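Local coordinates for conserved membrane protein (Chlamydia abortus, PDB 6GZU) that is a Chlamydia effector of the CE clan that combines deubiquitinase and acetyltransferase activities and induces Golgi fragmentation, at residues D36-S41 against L56-L61; E52-K57 against Y101-W106; T76-Q81 against R93-F98. One frame throughout, in Å; residues are numbered along the deposited sequence. Where two conformers were deposited one is given.

Interaction 1 (D36-S41 against L56-L61). With ZN (zinc ion), chain C.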
loop_
_atom_site.group_PDB
_atom_site.type_symbol
_atom_site.label_atom_id
_atom_site.label_comp_id
_atom_site.label_asym_id
_atom_site.label_seq_id
_atom_site.Cartn_x
_atom_site.Cartn_y
_atom_site.Cartn_z
ATOM N N ASP A 36 2.460 9.280 -11.052
ATOM C CA ASP A 36 3.122 7.977 -11.118
ATOM C C ASP A 36 2.605 7.001 -10.073
ATOM O O ASP A 36 3.031 5.851 -10.029
ATOM C CB ASP A 36 4.620 8.131 -10.865
ATOM C CG ASP A 36 5.377 8.672 -12.058
ATOM O OD1 ASP A 36 4.868 8.577 -13.200
ATOM O OD2 ASP A 36 6.501 9.178 -11.842
ATOM N N LEU A 37 1.737 7.464 -9.165
ATOM C CA LEU A 37 1.285 6.600 -8.080
ATOM C C LEU A 37 0.059 5.806 -8.466
ATOM O O LEU A 37 -0.970 6.394 -8.827
ATOM C CB LEU A 37 0.916 7.460 -6.878
ATOM C CG LEU A 37 0.350 6.735 -5.657
ATOM C CD1 LEU A 37 1.436 5.868 -5.028
ATOM C CD2 LEU A 37 -0.234 7.720 -4.595
ATOM N N PHE A 38 0.164 4.484 -8.378
ATOM C CA PHE A 38 -0.954 3.579 -8.511
ATOM C C PHE A 38 -1.611 3.365 -7.134
ATOM O O PHE A 38 -0.957 2.960 -6.151
ATOM C CB PHE A 38 -0.453 2.242 -9.033
ATOM C CG PHE A 38 -1.502 1.190 -9.131
ATOM C CD1 PHE A 38 -1.753 0.330 -8.059
ATOM C CD2 PHE A 38 -2.199 0.992 -10.314
ATOM C CE1 PHE A 38 -2.695 -0.659 -8.150
ATOM C CE2 PHE A 38 -3.170 -0.026 -10.405
ATOM C CZ PHE A 38 -3.427 -0.823 -9.329
ATOM N N VAL A 39 -2.914 3.595 -7.077
ATOM C CA VAL A 39 -3.715 3.316 -5.882
ATOM C C VAL A 39 -4.476 2.013 -6.124
ATOM O O VAL A 39 -5.169 1.879 -7.134
ATOM C CB VAL A 39 -4.698 4.445 -5.699
ATOM C CG1 VAL A 39 -5.625 4.172 -4.454
ATOM C CG2 VAL A 39 -3.920 5.779 -5.572
ATOM N N PRO A 40 -4.296 1.025 -5.231
ATOM C CA PRO A 40 -4.929 -0.283 -5.392
ATOM C C PRO A 40 -6.388 -0.283 -5.010
ATOM O O PRO A 40 -6.991 0.773 -4.798
ATOM C CB PRO A 40 -4.120 -1.193 -4.448
ATOM C CG PRO A 40 -3.758 -0.265 -3.302
ATOM C CD PRO A 40 -3.466 1.094 -4.014
ATOM N N SER A 41 -6.972 -1.464 -4.914
ATOM C CA SER A 41 -8.426 -1.577 -4.764
ATOM C C SER A 41 -8.976 -0.726 -3.636
ATOM O O SER A 41 -8.468 -0.757 -2.517
ATOM C CB SER A 41 -8.770 -3.022 -4.445
ATOM O OG SER A 41 -10.132 -3.108 -4.054
ATOM N N LEU A 56 1.186 -8.737 -8.125
ATOM C CA LEU A 56 1.358 -9.383 -9.425
ATOM C C LEU A 56 0.205 -9.097 -10.364
ATOM O O LEU A 56 0.427 -8.781 -11.543
ATOM C CB LEU A 56 1.537 -10.890 -9.278
ATOM C CG LEU A 56 2.774 -11.304 -8.498
ATOM C CD1 LEU A 56 2.790 -12.825 -8.177
ATOM C CD2 LEU A 56 4.007 -10.949 -9.329
ATOM N N LYS A 57 -1.028 -9.123 -9.866
ATOM C CA LYS A 57 -2.170 -8.809 -10.751
ATOM C C LYS A 57 -2.108 -7.348 -11.194
ATOM O O LYS A 57 -2.375 -7.034 -12.361
ATOM C CB LYS A 57 -3.519 -9.087 -10.070
ATOM C CG LYS A 57 -3.860 -10.593 -9.958
ATOM C CD LYS A 57 -5.123 -10.823 -9.115
ATOM C CE LYS A 57 -6.351 -10.190 -9.791
ATOM N NZ LYS A 57 -6.555 -10.700 -11.194
ATOM N N ASP A 58 -1.730 -6.433 -10.299
ATOM C CA ASP A 58 -1.727 -5.011 -10.702
ATOM C C ASP A 58 -0.639 -4.690 -11.726
ATOM O O ASP A 58 -0.790 -3.772 -12.523
ATOM C CB ASP A 58 -1.608 -4.097 -9.469
ATOM C CG ASP A 58 -2.859 -4.062 -8.668
ATOM O OD1 ASP A 58 -3.933 -4.229 -9.274
ATOM O OD2 ASP A 58 -2.809 -3.832 -7.461
ATOM N N LEU A 59 0.429 -5.499 -11.756
ATOM C CA LEU A 59 1.477 -5.354 -12.777
ATOM C C LEU A 59 1.232 -6.248 -13.980
ATOM O O LEU A 59 2.119 -6.396 -14.846
ATOM C CB LEU A 59 2.846 -5.706 -12.167
ATOM C CG LEU A 59 3.213 -4.690 -11.070
ATOM C CD1 LEU A 59 4.449 -5.214 -10.277
ATOM C CD2 LEU A 59 3.498 -3.397 -11.750
ATOM N N HIS A 60 0.036 -6.830 -14.069
ATOM C CA HIS A 60 -0.334 -7.745 -15.178
ATOM C C HIS A 60 0.589 -8.935 -15.348
ATOM O O HIS A 60 0.834 -9.387 -16.484
ATOM C CB HIS A 60 -0.501 -6.949 -16.478
ATOM C CG HIS A 60 -1.339 -5.717 -16.287
ATOM N ND1 HIS A 60 -0.797 -4.459 -16.107
ATOM C CD2 HIS A 60 -2.674 -5.563 -16.157
ATOM C CE1 HIS A 60 -1.769 -3.570 -15.955
ATOM N NE2 HIS A 60 -2.920 -4.212 -15.985
ATOM N N LEU A 61 1.090 -9.430 -14.220
ATOM C CA LEU A 61 1.958 -10.579 -14.163
ATOM C C LEU A 61 1.266 -11.816 -13.633
ATOM O O LEU A 61 1.928 -12.800 -13.306
ATOM C CB LEU A 61 3.163 -10.261 -13.292
ATOM C CG LEU A 61 4.110 -9.236 -13.931
ATOM C CD1 LEU A 61 5.093 -8.749 -12.900
ATOM C CD2 LEU A 61 4.824 -9.829 -15.097
HETATM ZN ZN ZN C . -4.555 -3.107 -15.881
HETATM O O HOH W 1 -5.290 -3.664 -6.309
#

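Interaction 2 (E52-K57 against Y101-W106)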
loop_
_atom_site.group_PDB
_atom_site.type_symbol
_atom_site.label_atom_id
_atom_site.label_comp_id
_atom_site.label_asym_id
_atom_site.label_seq_id
_atom_site.Cartn_x
_atom_site.Cartn_y
_atom_site.Cartn_z
ATOM N N GLU A 52 1.078 -10.430 -2.241
ATOM C CA GLU A 52 1.879 -10.768 -3.413
ATOM C C GLU A 52 0.963 -10.915 -4.645
ATOM O O GLU A 52 1.280 -10.410 -5.744
ATOM C CB GLU A 52 2.695 -12.037 -3.190
ATOM C CG GLU A 52 3.409 -12.494 -4.464
ATOM C CD GLU A 52 4.207 -13.732 -4.227
ATOM O OE1 GLU A 52 3.815 -14.605 -3.402
ATOM O OE2 GLU A 52 5.257 -13.872 -4.870
ATOM N N ARG A 53 -0.145 -11.646 -4.479
ATOM C CA ARG A 53 -1.096 -11.838 -5.602
ATOM C C ARG A 53 -1.630 -10.485 -6.078
ATOM O O ARG A 53 -1.755 -10.247 -7.298
ATOM C CB ARG A 53 -2.230 -12.799 -5.195
ATOM C CG ARG A 53 -3.307 -13.066 -6.231
ATOM C CD ARG A 53 -2.801 -13.843 -7.404
ATOM N NE ARG A 53 -2.283 -15.159 -7.015
ATOM C CZ ARG A 53 -3.006 -16.282 -6.934
ATOM N NH1 ARG A 53 -4.320 -16.277 -7.204
ATOM N NH2 ARG A 53 -2.405 -17.421 -6.576
ATOM N N ALA A 54 -1.914 -9.561 -5.159
ATOM C CA ALA A 54 -2.413 -8.247 -5.547
ATOM C C ALA A 54 -1.403 -7.464 -6.379
ATOM O O ALA A 54 -1.731 -6.871 -7.443
ATOM C CB ALA A 54 -2.853 -7.434 -4.310
ATOM N N VAL A 55 -0.155 -7.463 -5.934
ATOM C CA VAL A 55 0.906 -6.798 -6.673
ATOM C C VAL A 55 1.087 -7.411 -8.053
ATOM O O VAL A 55 1.179 -6.678 -9.062
ATOM C CB VAL A 55 2.233 -6.902 -5.866
ATOM C CG1 VAL A 55 3.413 -6.452 -6.726
ATOM C CG2 VAL A 55 2.156 -6.076 -4.570
ATOM N N LEU A 56 1.186 -8.737 -8.125
ATOM C CA LEU A 56 1.358 -9.383 -9.425
ATOM C C LEU A 56 0.205 -9.097 -10.364
ATOM O O LEU A 56 0.427 -8.781 -11.543
ATOM C CB LEU A 56 1.537 -10.890 -9.278
ATOM C CG LEU A 56 2.774 -11.304 -8.498
ATOM C CD1 LEU A 56 2.790 -12.825 -8.177
ATOM C CD2 LEU A 56 4.007 -10.949 -9.329
ATOM N N LYS A 57 -1.028 -9.123 -9.866
ATOM C CA LYS A 57 -2.170 -8.809 -10.751
ATOM C C LYS A 57 -2.108 -7.348 -11.194
ATOM O O LYS A 57 -2.375 -7.034 -12.361
ATOM C CB LYS A 57 -3.519 -9.087 -10.070
ATOM C CG LYS A 57 -3.860 -10.593 -9.958
ATOM C CD LYS A 57 -5.123 -10.823 -9.115
ATOM C CE LYS A 57 -6.351 -10.190 -9.791
ATOM N NZ LYS A 57 -6.555 -10.700 -11.194
ATOM N N TYR A 101 3.667 1.800 -6.470
ATOM C CA TYR A 101 2.432 1.091 -6.136
ATOM C C TYR A 101 2.370 0.970 -4.629
ATOM O O TYR A 101 3.229 0.334 -4.031
ATOM C CB TYR A 101 2.449 -0.308 -6.778
ATOM C CG TYR A 101 2.357 -0.282 -8.294
ATOM C CD1 TYR A 101 3.391 0.238 -9.068
ATOM C CD2 TYR A 101 1.246 -0.844 -8.960
ATOM C CE1 TYR A 101 3.275 0.268 -10.478
ATOM C CE2 TYR A 101 1.138 -0.852 -10.353
ATOM C CZ TYR A 101 2.153 -0.279 -11.096
ATOM O OH TYR A 101 2.057 -0.236 -12.479
ATOM N N ALA A 102 1.360 1.562 -3.995
ATOM C CA ALA A 102 1.325 1.591 -2.542
ATOM C C ALA A 102 0.087 0.904 -1.972
ATOM O O ALA A 102 -1.039 1.348 -2.271
ATOM C CB ALA A 102 1.443 3.017 -2.022
ATOM N N TYR A 103 0.274 -0.121 -1.134
ATOM C CA TYR A 103 -0.805 -0.982 -0.686
ATOM C C TYR A 103 -0.993 -0.931 0.804
ATOM O O TYR A 103 -0.132 -1.373 1.580
ATOM C CB TYR A 103 -0.434 -2.455 -0.991
ATOM C CG TYR A 103 -0.342 -2.758 -2.463
ATOM C CD1 TYR A 103 0.824 -2.460 -3.193
ATOM C CD2 TYR A 103 -1.450 -3.261 -3.140
ATOM C CE1 TYR A 103 0.867 -2.709 -4.573
ATOM C CE2 TYR A 103 -1.434 -3.494 -4.516
ATOM C CZ TYR A 103 -0.292 -3.193 -5.228
ATOM O OH TYR A 103 -0.297 -3.445 -6.587
ATOM N N PRO A 104 -2.160 -0.463 1.233
ATOM C CA PRO A 104 -2.516 -0.604 2.666
ATOM C C PRO A 104 -2.656 -2.088 2.974
ATOM O O PRO A 104 -3.300 -2.846 2.214
ATOM C CB PRO A 104 -3.887 0.104 2.755
ATOM C CG PRO A 104 -3.853 1.091 1.562
ATOM C CD PRO A 104 -3.134 0.347 0.473
ATOM N N LEU A 105 -2.062 -2.527 4.080
ATOM C CA LEU A 105 -2.021 -3.933 4.432
ATOM C C LEU A 105 -2.555 -4.066 5.859
ATOM O O LEU A 105 -1.993 -3.457 6.776
ATOM C CB LEU A 105 -0.589 -4.495 4.262
ATOM C CG LEU A 105 -0.414 -6.019 4.279
ATOM C CD1 LEU A 105 0.863 -6.506 3.663
ATOM C CD2 LEU A 105 -0.334 -6.418 5.768
ATOM N N TRP A 106 -3.596 -4.881 6.014
ATOM C CA TRP A 106 -4.339 -5.091 7.260
ATOM C C TRP A 106 -3.837 -6.363 7.926
ATOM O O TRP A 106 -3.597 -7.360 7.259
ATOM C CB TRP A 106 -5.810 -5.277 6.920
ATOM C CG TRP A 106 -6.698 -5.316 8.099
ATOM C CD1 TRP A 106 -7.359 -4.255 8.653
ATOM C CD2 TRP A 106 -7.083 -6.479 8.872
ATOM N NE1 TRP A 106 -8.113 -4.673 9.737
ATOM C CE2 TRP A 106 -7.965 -6.027 9.889
ATOM C CE3 TRP A 106 -6.766 -7.847 8.812
ATOM C CZ2 TRP A 106 -8.525 -6.891 10.824
ATOM C CZ3 TRP A 106 -7.321 -8.712 9.768
ATOM C CH2 TRP A 106 -8.191 -8.231 10.744
#

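Interaction 3 (T76-Q81 against R93-F98). With ZN (zinc ion), chain C.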
loop_
_atom_site.group_PDB
_atom_site.type_symbol
_atom_site.label_atom_id
_atom_site.label_comp_id
_atom_site.label_asym_id
_atom_site.label_seq_id
_atom_site.Cartn_x
_atom_site.Cartn_y
_atom_site.Cartn_z
ATOM N N THR A 76 -3.594 -8.209 -21.591
ATOM C CA THR A 76 -4.862 -8.921 -21.715
ATOM C C THR A 76 -5.318 -9.532 -20.375
ATOM O O THR A 76 -6.469 -9.948 -20.246
ATOM C CB THR A 76 -4.791 -9.991 -22.825
ATOM O OG1 THR A 76 -4.055 -11.138 -22.375
ATOM C CG2 THR A 76 -4.095 -9.407 -24.018
ATOM N N GLN A 77 -4.443 -9.580 -19.371
ATOM C CA GLN A 77 -4.869 -10.067 -18.055
ATOM C C GLN A 77 -5.401 -8.966 -17.176
ATOM O O GLN A 77 -5.735 -9.200 -16.022
ATOM C CB GLN A 77 -3.707 -10.757 -17.336
ATOM C CG GLN A 77 -3.001 -11.753 -18.221
ATOM C CD GLN A 77 -3.812 -13.005 -18.477
ATOM O OE1 GLN A 77 -4.809 -13.276 -17.808
ATOM N NE2 GLN A 77 -3.368 -13.791 -19.438
ATOM N N CYS A 78 -5.477 -7.759 -17.712
ATOM C CA CYS A 78 -5.820 -6.596 -16.913
ATOM C C CYS A 78 -7.213 -6.646 -16.304
ATOM O O CYS A 78 -8.199 -6.768 -17.026
ATOM C CB CYS A 78 -5.704 -5.375 -17.799
ATOM S SG CYS A 78 -6.305 -3.951 -17.018
ATOM N N HIS A 79 -7.309 -6.477 -14.986
ATOM C CA HIS A 79 -8.604 -6.433 -14.301
ATOM C C HIS A 79 -8.972 -4.997 -13.841
ATOM O O HIS A 79 -9.931 -4.764 -13.044
ATOM C CB HIS A 79 -8.601 -7.421 -13.130
ATOM C CG HIS A 79 -7.712 -7.017 -11.996
ATOM N ND1 HIS A 79 -6.441 -6.515 -12.181
ATOM C CD2 HIS A 79 -7.912 -7.038 -10.655
ATOM C CE1 HIS A 79 -5.908 -6.218 -11.005
ATOM N NE2 HIS A 79 -6.768 -6.550 -10.063
ATOM N N HIS A 80 -8.222 -4.017 -14.346
ATOM C CA HIS A 80 -8.436 -2.615 -13.956
ATOM C C HIS A 80 -9.438 -1.826 -14.735
ATOM O O HIS A 80 -9.805 -0.728 -14.313
ATOM C CB HIS A 80 -7.138 -1.832 -14.025
ATOM C CG HIS A 80 -6.027 -2.457 -13.255
ATOM N ND1 HIS A 80 -4.914 -2.995 -13.868
ATOM C CD2 HIS A 80 -5.869 -2.642 -11.919
ATOM C CE1 HIS A 80 -4.108 -3.477 -12.927
ATOM N NE2 HIS A 80 -4.678 -3.295 -11.742
ATOM N N GLN A 81 -9.867 -2.343 -15.864
ATOM C CA GLN A 81 -10.803 -1.583 -16.675
ATOM C C GLN A 81 -12.249 -1.995 -16.382
ATOM O O GLN A 81 -12.533 -3.158 -16.066
ATOM C CB GLN A 81 -10.401 -1.686 -18.152
ATOM C CG GLN A 81 -9.029 -1.025 -18.410
ATOM N N ARG A 93 -7.696 6.078 -16.637
ATOM C CA ARG A 93 -6.224 6.062 -16.658
ATOM C C ARG A 93 -5.685 4.890 -17.481
ATOM O O ARG A 93 -6.327 3.852 -17.629
ATOM C CB ARG A 93 -5.588 5.851 -15.261
ATOM C CG ARG A 93 -6.140 6.599 -14.067
ATOM C CD ARG A 93 -5.756 8.051 -14.054
ATOM N NE ARG A 93 -4.329 8.358 -14.121
ATOM C CZ ARG A 93 -3.537 8.543 -13.064
ATOM N NH1 ARG A 93 -3.996 8.391 -11.821
ATOM N NH2 ARG A 93 -2.269 8.881 -13.249
ATOM N N ASP A 94 -4.450 5.028 -17.931
ATOM C CA ASP A 94 -3.732 3.872 -18.443
ATOM C C ASP A 94 -3.081 3.127 -17.290
ATOM O O ASP A 94 -2.052 3.575 -16.739
ATOM C CB ASP A 94 -2.670 4.309 -19.441
ATOM C CG ASP A 94 -1.782 3.174 -19.856
ATOM O OD1 ASP A 94 -2.155 1.993 -19.643
ATOM O OD2 ASP A 94 -0.711 3.462 -20.419
ATOM N N CYS A 95 -3.659 1.965 -16.975
ATOM C CA CYS A 95 -3.309 1.226 -15.751
ATOM C C CYS A 95 -1.902 0.707 -15.799
ATOM O O CYS A 95 -1.370 0.243 -14.775
ATOM C CB CYS A 95 -4.286 0.077 -15.532
ATOM S SG CYS A 95 -4.289 -1.117 -16.825
ATOM N N GLN A 96 -1.285 0.774 -16.974
ATOM C CA GLN A 96 0.115 0.359 -17.128
ATOM C C GLN A 96 1.120 1.440 -16.727
ATOM O O GLN A 96 2.225 1.123 -16.293
ATOM C CB GLN A 96 0.388 -0.079 -18.573
ATOM C CG GLN A 96 -0.359 -1.329 -18.992
ATOM C CD GLN A 96 -0.821 -1.284 -20.451
ATOM O OE1 GLN A 96 -1.955 -1.659 -20.771
ATOM N NE2 GLN A 96 0.058 -0.821 -21.344
ATOM N N ASN A 97 0.720 2.707 -16.841
ATOM C CA ASN A 97 1.642 3.840 -16.806
ATOM C C ASN A 97 2.134 4.324 -15.412
ATOM O O ASN A 97 2.492 5.491 -15.197
ATOM C CB ASN A 97 0.973 5.009 -17.535
ATOM C CG ASN A 97 1.968 6.036 -17.998
ATOM O OD1 ASN A 97 3.161 5.733 -18.121
ATOM N ND2 ASN A 97 1.495 7.262 -18.267
ATOM N N PHE A 98 2.165 3.437 -14.452
ATOM C CA PHE A 98 2.523 3.860 -13.102
ATOM C C PHE A 98 3.917 3.384 -12.702
ATOM O O PHE A 98 4.422 2.386 -13.271
ATOM C CB PHE A 98 1.488 3.320 -12.123
ATOM C CG PHE A 98 0.128 3.885 -12.339
ATOM C CD1 PHE A 98 -0.163 5.152 -11.857
ATOM C CD2 PHE A 98 -0.856 3.171 -13.002
ATOM C CE1 PHE A 98 -1.408 5.709 -12.032
ATOM C CE2 PHE A 98 -2.121 3.746 -13.199
ATOM C CZ PHE A 98 -2.389 5.008 -12.669
HETATM ZN ZN ZN C . -4.555 -3.107 -15.881
#

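Interaction 1 (D36-S41 against L56-L61)
Phe38 drives the far end of its ring against the carboxylate of Asp58, which points back at it from the last turn of a helix. Phe38 CE1 lies 3.2 Å from Asp58 OD2, and Phe38 CZ lies 3.4 Å from Asp58 CG. The ring and carboxylate planes are turned 52° apart, and the two side chains run across each other at about a right angle. The phenyl group gets there because its CG stands anti to the backbone N (chi1 176°), reaching out from the short strand toward the helix. Pro40 CB approaches the same acid more loosely, 4.2 Å from Asp58 OD2. No direct hydrogen bond joins the two segments; a water does so instead, accepting from Ser41 N at 3.1 Å and donating to Asp58 OD2 at 2.7 Å.

Further out, the buried carboxylate is held at both oxygens. OD2 also bonds the hydroxyl of Tyr103, and OD1 bonds NE2 of His80, a zinc ligand. Asp58 is therefore a second-shell residue of the metal site, and its charge would be expected to favour electron donation by that imidazole. Two residues on, His60 supplies a first-shell ligand, its NE2 2.0 Å from the zinc ion. His60 has positive phi (56°) as the C-prime residue of a Schellman motif, in which Leu61 N bonds Leu56 O at 2.8 Å and His60 N bonds Lys57 O. The end of the helix thus turns the metal-binding imidazole out of the helical path, with Asp58 O above one of its faces.

Strand 37-38 is an outer strand of the mixed sheet, beside strand 100-107, whose Tyr101 stacks on Phe38. Helix 20-33 takes Leu37 and Val39, while Leu59 and Leu61 rest on helix 159-174.

Interaction 2 (E52-K57 against Y101-W106)
Val55 and Ala54 settle from the helix onto the ring of Tyr103, which rises from strand 100-107 to meet them. The main interaction is a CH-pi contact. Val55 CG2 sits over one face of the ring, 4.0 Å from its centroid and 27° off the ring normal, displaced toward the hydroxyl-bearing half, where its nearest ring atom is Tyr103 CE1 at 3.6 Å. With CG1 anti to the backbone N (chi1 169°), CG2 is the methyl left to meet the ring. Tyr103 has its own CG anti to the carbonyl carbon (chi1 -66°), which lifts the ring off the strand and lays it beneath the helix.

Plain apolar contact comes second. Ala54 CB approaches obliquely, 4.2 Å from Tyr103 CE2, so both residues meet the phenol from the same side of its plane, Val55 over the face and Ala54 beyond the CE2 edge. The ring end also lies under the helix backbone, with Tyr103 OH 3.6 Å from Val55 CA.

Polar interactions do not cross between the two segments. Ala54 O stays 3.8 Å from Tyr103 OH and is no partner for it; the hydroxyl is instead hydrogen-bonded to Asp58, one turn further along the same helix. That bond gives the phenol's polar end a partner inside a buried contact. The helix backbone bonds itself in the regular way, as in Leu56 N to Glu52 O at 2.9 Å.

Helix 51-58 lies in the chain between strands 37-38 and 100-107, which are parallel neighbours in the mixed sheet, and covers one face of it. Val55 also touches Val140 on the adjacent antiparallel strand 134-141 and Ile169 on helix 159-174; Glu52 forms a salt bridge with Arg172 of that helix.

Interaction 3 (T76-Q81 against R93-F98)
Cys95, His80 and Cys78 meet round a zinc ion in a Cys2His2 site, the fourth ligand being His60 from beyond the helix 51-58. The site ties together two parts of one long loop that have little regular secondary structure of their own.

Cys95 gives up the most surface to the contact. Its SG, 2.2 Å from the zinc, occupies the crowded position between its backbone N and carbonyl carbon (chi1 61°), which swings the sulfur in toward the metal. Its CB packs against the imidazole of His80, 3.5 Å from His80 ND1, approaching the ring obliquely.

His80 binds through ND1, 2.0 Å from the zinc. Held by the metal at ND1 and by the second-shell acid Asp58 at NE2, the imidazole has little freedom to turn. The ring also meets Tyr87 edge-to-face, and the His60 ring at about a right angle.

Cys78 SG takes another corner of the site, 2.2 Å from the zinc. This sulfur is 3.5 Å from Cys95 SG, a separation set by the shared zinc rather than by a disulfide. Backbone N of His80 donates to Cys78 SG at 3.3 Å with an N-H...S angle of 154°, a bond that the Cys-x-His spacing makes possible and that would probably ease the charge on the thiolate.

Cys95 is itself placed by a type I beta turn from Asp94 to Asn97, closed by Asn97 N to Asp94 O at 2.9 Å. The same turn begins with an Asx turn: Gln96 N donates to Asp94 OD1 at 3.1 Å, reaching that oxygen from above the carboxylate plane, 64° out of it.

How the interactions relate
Asp58 joins the three contacts. From interaction 1 its OD2 reaches Tyr103 OH of interaction 2 at 2.7 Å, while its OD1 reaches His80 NE2 of interaction 3, also at 2.7 Å, so one carboxylate connects the sheet to the zinc site. Interactions 1 and 2 share helix 51-58 and neighbouring strands, their centres 7 Å apart. Interaction 3, about 8 Å from the centre of interaction 1, supplies three zinc ligands and interaction 1 the fourth; His60 NE2 and His80 ND1 are 3.2 Å apart on the metal. Between interactions 2 and 3, Lys57 CE packs 3.6 Å from His79 CD2.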